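Local coordinates for diheme cytochrome c (Shewanella baltica, PDB 3U99), which carries two covalently bound c-type hemes, each with its iron held by two axial ligands from the protein, and probably shuttles electrons between redox partners, at residues Q11-C19 against V57-H68. Sequence-based numbering, arbitrary orientation.
With HEC (heme c), chain C.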
ATOM      1  N   GLN A  11     -10.671   8.499 -11.691  1.00  9.70           N
ATOM      2  CA  GLN A  11     -11.150   7.147 -11.500  1.00 10.16           C
ATOM      3  C   GLN A  11     -10.891   6.579 -10.122  1.00 10.37           C
ATOM      4  O   GLN A  11     -11.608   5.690  -9.674  1.00 10.95           O
ATOM      5  CB  GLN A  11     -10.519   6.189 -12.531  1.00 11.25           C
ATOM      6  CG  GLN A  11     -10.992   6.448 -13.973  1.00 11.03           C
ATOM      7  CD  GLN A  11     -10.081   5.648 -14.878  1.00 12.20           C
ATOM      8  OE1 GLN A  11     -10.393   4.488 -15.225  1.00 16.99           O
ATOM      9  NE2 GLN A  11      -8.971   6.284 -15.148  1.00 13.29           N
ATOM     10  N   ASN A  12      -9.835   7.048  -9.471  1.00  9.94           N
ATOM     11  CA  ASN A  12      -9.468   6.499  -8.164  1.00  9.80           C
ATOM     12  C   ASN A  12     -10.061   7.287  -7.007  1.00  9.49           C
ATOM     13  O   ASN A  12      -9.700   7.079  -5.875  1.00 10.22           O
ATOM     14  CB  ASN A  12      -7.929   6.477  -8.044  1.00 11.19           C
ATOM     15  CG  ASN A  12      -7.310   7.820  -8.065  1.00 13.46           C
ATOM     16  OD1 ASN A  12      -7.897   8.794  -8.444  1.00 17.41           O
ATOM     17  ND2 ASN A  12      -6.053   7.842  -7.606  1.00 16.30           N
ATOM     18  N   ALA A  13     -11.003   8.234  -7.256  1.00  9.96           N
ATOM     19  CA  ALA A  13     -11.494   9.054  -6.133  1.00 10.07           C
ATOM     20  C   ALA A  13     -12.161   8.243  -5.054  1.00  9.59           C
ATOM     21  O   ALA A  13     -11.853   8.382  -3.850  1.00  9.37           O
ATOM     22  CB  ALA A  13     -12.419  10.125  -6.709  1.00 12.55           C
ATOM     23  N   GLU A  14     -13.089   7.364  -5.387  1.00  9.39           N
ATOM     24  CA  GLU A  14     -13.761   6.526  -4.397  1.00  9.26           C
ATOM     25  C   GLU A  14     -12.766   5.602  -3.729  1.00  8.45           C
ATOM     26  O   GLU A  14     -12.813   5.407  -2.521  1.00  8.74           O
ATOM     27  CB  GLU A  14     -14.880   5.731  -5.081  1.00 11.12           C
ATOM     28  CG  GLU A  14     -15.662   4.861  -4.063  1.00 12.28           C
ATOM     29  CD  GLU A  14     -16.886   4.222  -4.673  1.00 13.01           C
ATOM     30  OE1 GLU A  14     -16.855   3.819  -5.874  1.00 17.80           O
ATOM     31  OE2 GLU A  14     -17.900   4.071  -3.961  1.00 14.98           O
ATOM     32  N   TYR A  15     -11.906   4.987  -4.496  1.00  8.51           N
ATOM     33  CA  TYR A  15     -10.871   4.139  -3.959  1.00  8.37           C
ATOM     34  C   TYR A  15     -10.032   4.841  -2.912  1.00  8.07           C
ATOM     35  O   TYR A  15      -9.726   4.300  -1.857  1.00  8.62           O
ATOM     36  CB  TYR A  15     -10.016   3.628  -5.154  1.00  8.71           C
ATOM     37  CG  TYR A  15      -8.820   2.852  -4.608  1.00  9.05           C
ATOM     38  CD1 TYR A  15      -8.964   1.624  -4.007  1.00  8.73           C
ATOM     39  CD2 TYR A  15      -7.536   3.323  -4.671  1.00  8.98           C
ATOM     40  CE1 TYR A  15      -7.896   0.913  -3.493  1.00  8.36           C
ATOM     41  CE2 TYR A  15      -6.424   2.645  -4.145  1.00  8.69           C
ATOM     42  CZ  TYR A  15      -6.624   1.432  -3.570  1.00  7.81           C
ATOM     43  OH  TYR A  15      -5.599   0.695  -3.046  1.00  9.10           O
ATOM     44  N   THR A  16      -9.592   6.058  -3.204  1.00  8.26           N
ATOM     45  CA  THR A  16      -8.777   6.787  -2.262  1.00  8.84           C
ATOM     46  C   THR A  16      -9.514   7.044  -0.968  1.00  8.75           C
ATOM     47  O   THR A  16      -8.925   6.929   0.125  1.00 10.39           O
ATOM     48  CB  THR A  16      -8.337   8.117  -2.903  1.00 11.62           C
ATOM     49  OG1 THR A  16      -7.569   7.741  -4.050  1.00 12.82           O
ATOM     50  CG2 THR A  16      -7.499   8.909  -1.914  1.00 15.33           C
ATOM     51  N   ALA A  17     -10.817   7.373  -1.069  1.00  8.28           N
ATOM     52  CA  ALA A  17     -11.577   7.597   0.150  1.00 10.25           C
ATOM     53  C   ALA A  17     -11.776   6.328   0.930  1.00  9.60           C
ATOM     54  O   ALA A  17     -11.661   6.312   2.167  1.00 12.29           O
ATOM     55  CB  ALA A  17     -12.967   8.163  -0.206  1.00 10.47           C
ATOM     56  N   GLU A  18     -12.149   5.226   0.291  1.00  8.62           N
ATOM     57  CA  GLU A  18     -12.472   4.003   1.001  1.00  9.06           C
ATOM     58  C   GLU A  18     -11.230   3.262   1.468  1.00  9.43           C
ATOM     59  O   GLU A  18     -11.227   2.660   2.544  1.00 15.84           O
ATOM     60  CB  GLU A  18     -13.320   3.082   0.128  1.00 10.56           C
ATOM     61  CG  GLU A  18     -14.666   3.667  -0.231  1.00 11.96           C
ATOM     62  CD  GLU A  18     -15.684   3.851   0.843  1.00 16.56           C
ATOM     63  OE1 GLU A  18     -15.402   3.442   1.997  1.00 17.82           O
ATOM     64  OE2 GLU A  18     -16.791   4.369   0.515  1.00 24.05           O
ATOM     65  N   CYS A  19     -10.200   3.239   0.669  1.00  7.95           N
ATOM     66  CA  CYS A  19      -9.027   2.466   0.959  1.00  8.36           C
ATOM     67  C   CYS A  19      -7.862   3.272   1.459  1.00  8.44           C
ATOM     68  O   CYS A  19      -6.776   2.723   1.656  1.00  9.09           O
ATOM     69  CB  CYS A  19      -8.660   1.587  -0.254  1.00  8.11           C
ATOM     70  SG  CYS A  19      -9.922   0.421  -0.751  1.00  8.46           S
ATOM     71  N   VAL A  57     -20.298  -0.664  -3.178  1.00 10.33           N
ATOM     72  CA  VAL A  57     -19.020   0.012  -3.045  1.00 10.20           C
ATOM     73  C   VAL A  57     -17.866  -0.994  -3.189  1.00  8.80           C
ATOM     74  O   VAL A  57     -16.915  -0.755  -3.926  1.00  8.69           O
ATOM     75  CB  VAL A  57     -18.938   0.716  -1.678  1.00 11.14           C
ATOM     76  CG1 VAL A  57     -17.541   1.312  -1.466  1.00 11.45           C
ATOM     77  CG2 VAL A  57     -19.964   1.848  -1.527  1.00 14.71           C
ATOM     78  N   THR A  58     -17.991  -2.160  -2.533  1.00  8.22           N
ATOM     79  CA  THR A  58     -17.006  -3.218  -2.669  1.00  8.05           C
ATOM     80  C   THR A  58     -16.774  -3.560  -4.138  1.00  8.07           C
ATOM     81  O   THR A  58     -15.663  -3.726  -4.626  1.00  8.43           O
ATOM     82  CB  THR A  58     -17.446  -4.447  -1.884  1.00  8.85           C
ATOM     83  OG1 THR A  58     -17.619  -4.064  -0.495  1.00  9.48           O
ATOM     84  CG2 THR A  58     -16.384  -5.530  -1.807  1.00 10.98           C
ATOM     85  N   ALA A  59     -17.869  -3.693  -4.858  1.00  8.74           N
ATOM     86  CA  ALA A  59     -17.781  -4.128  -6.232  1.00  8.22           C
ATOM     87  C   ALA A  59     -17.079  -3.073  -7.062  1.00  7.69           C
ATOM     88  O   ALA A  59     -16.265  -3.408  -7.932  1.00  8.47           O
ATOM     89  CB  ALA A  59     -19.164  -4.389  -6.811  1.00  8.95           C
ATOM     90  N   ARG A  60     -17.361  -1.782  -6.852  1.00  7.97           N
ATOM     91  CA  ARG A  60     -16.690  -0.741  -7.636  1.00  8.79           C
ATOM     92  C   ARG A  60     -15.215  -0.693  -7.265  1.00  8.53           C
ATOM     93  O   ARG A  60     -14.366  -0.420  -8.124  1.00 10.46           O
ATOM     94  CB  ARG A  60     -17.335   0.608  -7.421  1.00  8.80           C
ATOM     95  CG  ARG A  60     -18.664   0.752  -8.117  1.00 10.46           C
ATOM     96  CD  ARG A  60     -19.086   2.223  -8.159  1.00 11.17           C
ATOM     97  NE  ARG A  60     -19.311   2.757  -6.810  1.00 11.17           N
ATOM     98  CZ  ARG A  60     -20.429   2.721  -6.115  1.00 11.36           C
ATOM     99  NH1 ARG A  60     -21.522   2.190  -6.628  1.00 13.63           N
ATOM    100  NH2 ARG A  60     -20.449   3.265  -4.903  1.00 14.36           N
ATOM    101  N   ILE A  61     -14.850  -0.924  -6.020  1.00  8.10           N
ATOM    102  CA  ILE A  61     -13.444  -0.955  -5.603  1.00  9.05           C
ATOM    103  C   ILE A  61     -12.695  -2.093  -6.269  1.00  8.80           C
ATOM    104  O   ILE A  61     -11.614  -1.918  -6.821  1.00  8.32           O
ATOM    105  CB  ILE A  61     -13.360  -1.025  -4.067  1.00 10.53           C
ATOM    106  CG1 ILE A  61     -13.877   0.233  -3.401  1.00 13.80           C
ATOM    107  CG2 ILE A  61     -11.919  -1.334  -3.650  1.00 10.89           C
ATOM    108  CD1 ILE A  61     -13.099   1.412  -3.625  1.00 17.37           C
ATOM    109  N   GLU A  62     -13.285  -3.293  -6.222  1.00  8.17           N
ATOM    110  CA  GLU A  62     -12.680  -4.457  -6.833  1.00  8.47           C
ATOM    111  C   GLU A  62     -12.491  -4.229  -8.319  1.00  8.93           C
ATOM    112  O   GLU A  62     -11.450  -4.534  -8.894  1.00  9.70           O
ATOM    113  CB  GLU A  62     -13.534  -5.688  -6.575  1.00  9.77           C
ATOM    114  CG  GLU A  62     -12.891  -6.948  -7.154  1.00 12.83           C
ATOM    115  CD  GLU A  62     -13.568  -8.215  -6.680  1.00 15.88           C
ATOM    116  OE1 GLU A  62     -13.673  -8.497  -5.455  1.00 23.11           O
ATOM    117  OE2 GLU A  62     -13.961  -8.974  -7.638  1.00 22.22           O
ATOM    118  N   GLU A  63     -13.537  -3.692  -8.966  1.00  8.51           N
ATOM    119  CA  GLU A  63     -13.453  -3.482 -10.392  1.00  9.90           C
ATOM    120  C   GLU A  63     -12.357  -2.452 -10.741  1.00 10.10           C
ATOM    121  O   GLU A  63     -11.606  -2.653 -11.710  1.00 10.26           O
ATOM    122  CB  GLU A  63     -14.822  -3.031 -10.891  1.00 12.17           C
ATOM    123  CG  GLU A  63     -15.878  -4.121 -10.926  0.50 16.79           C
ATOM    124  CD  GLU A  63     -15.672  -4.964 -12.177  0.50 21.61           C
ATOM    125  OE1 GLU A  63     -14.536  -5.031 -12.691  0.50 30.62           O
ATOM    126  OE2 GLU A  63     -16.675  -5.529 -12.682  0.50 31.11           O
ATOM    127  N   TYR A  64     -12.209  -1.424  -9.963  1.00  9.10           N
ATOM    128  CA  TYR A  64     -11.169  -0.415 -10.142  1.00  8.99           C
ATOM    129  C   TYR A  64      -9.805  -1.108 -10.021  1.00  8.71           C
ATOM    130  O   TYR A  64      -8.911  -0.919 -10.839  1.00  8.70           O
ATOM    131  CB  TYR A  64     -11.362   0.733  -9.094  1.00  9.98           C
ATOM    132  CG  TYR A  64     -10.126   1.611  -9.215  1.00  8.77           C
ATOM    133  CD1 TYR A  64      -9.932   2.500 -10.256  1.00  9.88           C
ATOM    134  CD2 TYR A  64      -9.106   1.532  -8.266  1.00  9.43           C
ATOM    135  CE1 TYR A  64      -8.763   3.293 -10.337  1.00  9.58           C
ATOM    136  CE2 TYR A  64      -7.931   2.258  -8.359  1.00  9.67           C
ATOM    137  CZ  TYR A  64      -7.765   3.149  -9.402  1.00  9.11           C
ATOM    138  OH  TYR A  64      -6.619   3.849  -9.487  1.00 11.04           O
ATOM    139  N   LEU A  65      -9.589  -1.872  -8.945  1.00  8.24           N
ATOM    140  CA  LEU A  65      -8.290  -2.462  -8.681  1.00  8.13           C
ATOM    141  C   LEU A  65      -7.939  -3.467  -9.740  1.00  8.21           C
ATOM    142  O   LEU A  65      -6.792  -3.510 -10.162  1.00  9.12           O
ATOM    143  CB  LEU A  65      -8.319  -3.090  -7.279  1.00  8.06           C
ATOM    144  CG  LEU A  65      -8.287  -2.107  -6.106  1.00  7.92           C
ATOM    145  CD1 LEU A  65      -8.579  -2.816  -4.777  1.00 10.14           C
ATOM    146  CD2 LEU A  65      -6.945  -1.426  -6.002  1.00 10.44           C
ATOM    147  N   VAL A  66      -8.893  -4.308 -10.138  1.00  8.50           N
ATOM    148  CA  VAL A  66      -8.606  -5.302 -11.157  1.00  8.96           C
ATOM    149  C   VAL A  66      -8.229  -4.644 -12.460  1.00  8.84           C
ATOM    150  O   VAL A  66      -7.264  -5.035 -13.122  1.00 10.03           O
ATOM    151  CB  VAL A  66      -9.810  -6.236 -11.280  1.00  9.74           C
ATOM    152  CG1 VAL A  66      -9.663  -7.039 -12.576  1.00 14.62           C
ATOM    153  CG2 VAL A  66      -9.925  -7.152 -10.063  1.00 11.08           C
ATOM    154  N   GLN A  67      -8.989  -3.640 -12.875  1.00  8.70           N
ATOM    155  CA  GLN A  67      -8.716  -2.984 -14.158  1.00  9.00           C
ATOM    156  C   GLN A  67      -7.363  -2.319 -14.216  1.00  8.77           C
ATOM    157  O   GLN A  67      -6.709  -2.322 -15.245  1.00 10.71           O
ATOM    158  CB  GLN A  67      -9.851  -1.982 -14.402  1.00 10.88           C
ATOM    159  CG  GLN A  67      -9.672  -1.214 -15.670  1.00 11.67           C
ATOM    160  CD  GLN A  67      -9.845  -2.111 -16.908  1.00 12.96           C
ATOM    161  OE1 GLN A  67     -10.645  -3.040 -16.910  1.00 21.07           O
ATOM    162  NE2 GLN A  67      -9.073  -1.842 -17.974  1.00 12.03           N
ATOM    163  N   HIS A  68      -6.923  -1.737 -13.102  1.00  8.20           N
ATOM    164  CA  HIS A  68      -5.712  -0.921 -13.041  1.00  8.92           C
ATOM    165  C   HIS A  68      -4.567  -1.621 -12.343  1.00  7.71           C
ATOM    166  O   HIS A  68      -3.535  -1.016 -12.055  1.00  9.44           O
ATOM    167  CB  HIS A  68      -6.020   0.403 -12.326  1.00  9.74           C
ATOM    168  CG  HIS A  68      -7.060   1.158 -13.062  1.00 10.73           C
ATOM    169  ND1 HIS A  68      -8.392   1.061 -12.842  1.00 12.63           N
ATOM    170  CD2 HIS A  68      -6.912   2.035 -14.069  1.00 10.35           C
ATOM    171  CE1 HIS A  68      -9.095   1.863 -13.689  1.00 12.60           C
ATOM    172  NE2 HIS A  68      -8.181   2.446 -14.423  1.00 12.53           N
TER
HETATM  173 FE   HEC C 700      -5.978  -2.181   4.332  1.00  6.18          FE
HETATM  174  CHA HEC C 700      -3.041  -3.589   5.118  1.00  8.44           C
HETATM  175  CHB HEC C 700      -5.428  -2.791   1.033  1.00  7.35           C
HETATM  176  CHC HEC C 700      -8.867  -0.620   3.577  1.00  7.29           C
HETATM  177  CHD HEC C 700      -6.609  -1.742   7.644  1.00  8.22           C
HETATM  178  NA  HEC C 700      -4.505  -3.035   3.260  1.00  7.22           N
HETATM  179  C1A HEC C 700      -3.323  -3.543   3.776  1.00  7.47           C
HETATM  180  C2A HEC C 700      -2.467  -3.984   2.687  1.00  8.28           C
HETATM  181  C3A HEC C 700      -3.147  -3.733   1.544  1.00  8.04           C
HETATM  182  C4A HEC C 700      -4.436  -3.176   1.929  1.00  6.71           C
HETATM  183  CMA HEC C 700      -2.701  -4.033   0.139  1.00  9.92           C
HETATM  184  CAA HEC C 700      -1.134  -4.589   2.890  1.00  9.88           C
HETATM  185  CBA HEC C 700      -0.060  -3.546   3.122  1.00 10.45           C
HETATM  186  CGA HEC C 700       1.318  -4.210   3.139  1.00 10.54           C
HETATM  187  O1A HEC C 700       1.757  -4.658   2.046  1.00 11.24           O
HETATM  188  O2A HEC C 700       1.963  -4.329   4.198  1.00 15.56           O
HETATM  189  NB  HEC C 700      -6.975  -1.802   2.615  1.00  6.34           N
HETATM  190  C1B HEC C 700      -6.603  -2.169   1.342  1.00  6.98           C
HETATM  191  C2B HEC C 700      -7.689  -1.847   0.442  1.00  7.45           C
HETATM  192  C3B HEC C 700      -8.662  -1.247   1.151  1.00  7.15           C
HETATM  193  C4B HEC C 700      -8.214  -1.190   2.496  1.00  7.01           C
HETATM  194  CMB HEC C 700      -7.628  -2.156  -1.048  1.00  8.69           C
HETATM  195  CAB HEC C 700     -10.039  -0.744   0.725  1.00  8.42           C
HETATM  196  CBB HEC C 700     -10.892  -1.922   0.214  1.00 10.03           C
HETATM  197  NC  HEC C 700      -7.444  -1.315   5.391  1.00  6.89           N
HETATM  198  C1C HEC C 700      -8.525  -0.666   4.907  1.00  7.30           C
HETATM  199  C2C HEC C 700      -9.331  -0.092   5.928  1.00  7.85           C
HETATM  200  C3C HEC C 700      -8.688  -0.409   7.072  1.00  8.39           C
HETATM  201  C4C HEC C 700      -7.558  -1.199   6.761  1.00  7.79           C
HETATM  202  CMC HEC C 700     -10.564   0.794   5.689  1.00 11.40           C
HETATM  203  CAC HEC C 700      -9.081   0.016   8.468  1.00  9.70           C
HETATM  204  CBC HEC C 700     -10.472  -0.374   8.937  1.00 11.04           C
HETATM  205  ND  HEC C 700      -5.035  -2.643   6.029  1.00  6.97           N
HETATM  206  C1D HEC C 700      -5.491  -2.407   7.291  1.00  8.31           C
HETATM  207  C2D HEC C 700      -4.507  -2.910   8.265  1.00  9.69           C
HETATM  208  C3D HEC C 700      -3.488  -3.429   7.560  1.00  9.54           C
HETATM  209  C4D HEC C 700      -3.824  -3.208   6.169  1.00  8.19           C
HETATM  210  CMD HEC C 700      -4.678  -2.995   9.764  1.00 13.21           C
HETATM  211  CAD HEC C 700      -2.269  -4.071   8.131  1.00 12.06           C
HETATM  212  CBD HEC C 700      -1.088  -3.060   8.322  1.00 18.08           C
HETATM  213  CGD HEC C 700       0.056  -3.760   9.051  1.00 22.89           C
HETATM  214  O1D HEC C 700       0.927  -2.781   9.391  1.00 32.91           O
HETATM  215  O2D HEC C 700       0.324  -4.970   8.596  1.00 32.48           O
HETATM  216  O   HOH W   1     -14.107   2.651  -7.252  1.00 24.42           O
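Tyr15 and Tyr64 share one first torsion, CG trans to the backbone N (chi1 174° and 172°), which swings both rings into the seam between helix 13-19 and helix 57-67. The first of these ends at Cys19, where the CXXCH heme-binding motif begins, and the pairing is consistent with the crossing of first and last helices in a cytochrome c fold, here around the first heme. The rings meet obliquely, Tyr15 CD2 lying 3.9 Å from Tyr64 CE2. Tyrosine suits position 15 because its ring packs on Leu65 CD2 (3.6 Å from CE1) and the heme methyl CMB while its hydroxyl reaches Tyr26 O. Near the helix start, Asn12 CA rests over a face of the Tyr64 ring in a CH-pi contact.

Ile61 is the knob in a hole formed by Glu14, Tyr15, Glu18 and Cys19, and its branching fills that hole in two directions: CD1 comes within 3.5 Å of Tyr15 CA, and CG2 leans on Cys19 SG.

On the more exposed side, the extended chain of Glu14 meets Arg60, long enough to reach the carboxylate and bent at chi3 to present its guanidinium side-on. NE and NH2 each grip one oxygen through its syn lone pair; the two groups are nearly coplanar (7°), so both N-H bonds run almost straight to their oxygens. Compact Val57 sets CG1 against Glu14 OE2 and Glu18 OE2. Beyond the helix end, His68 ND1 bonds to Tyr64 O, whereas NE2 to Gln11 OE1 is a weak, bent contact of 3.1 Å. On the heme side, Cys19 SG is bonded covalently to heme CAB at 1.9 Å.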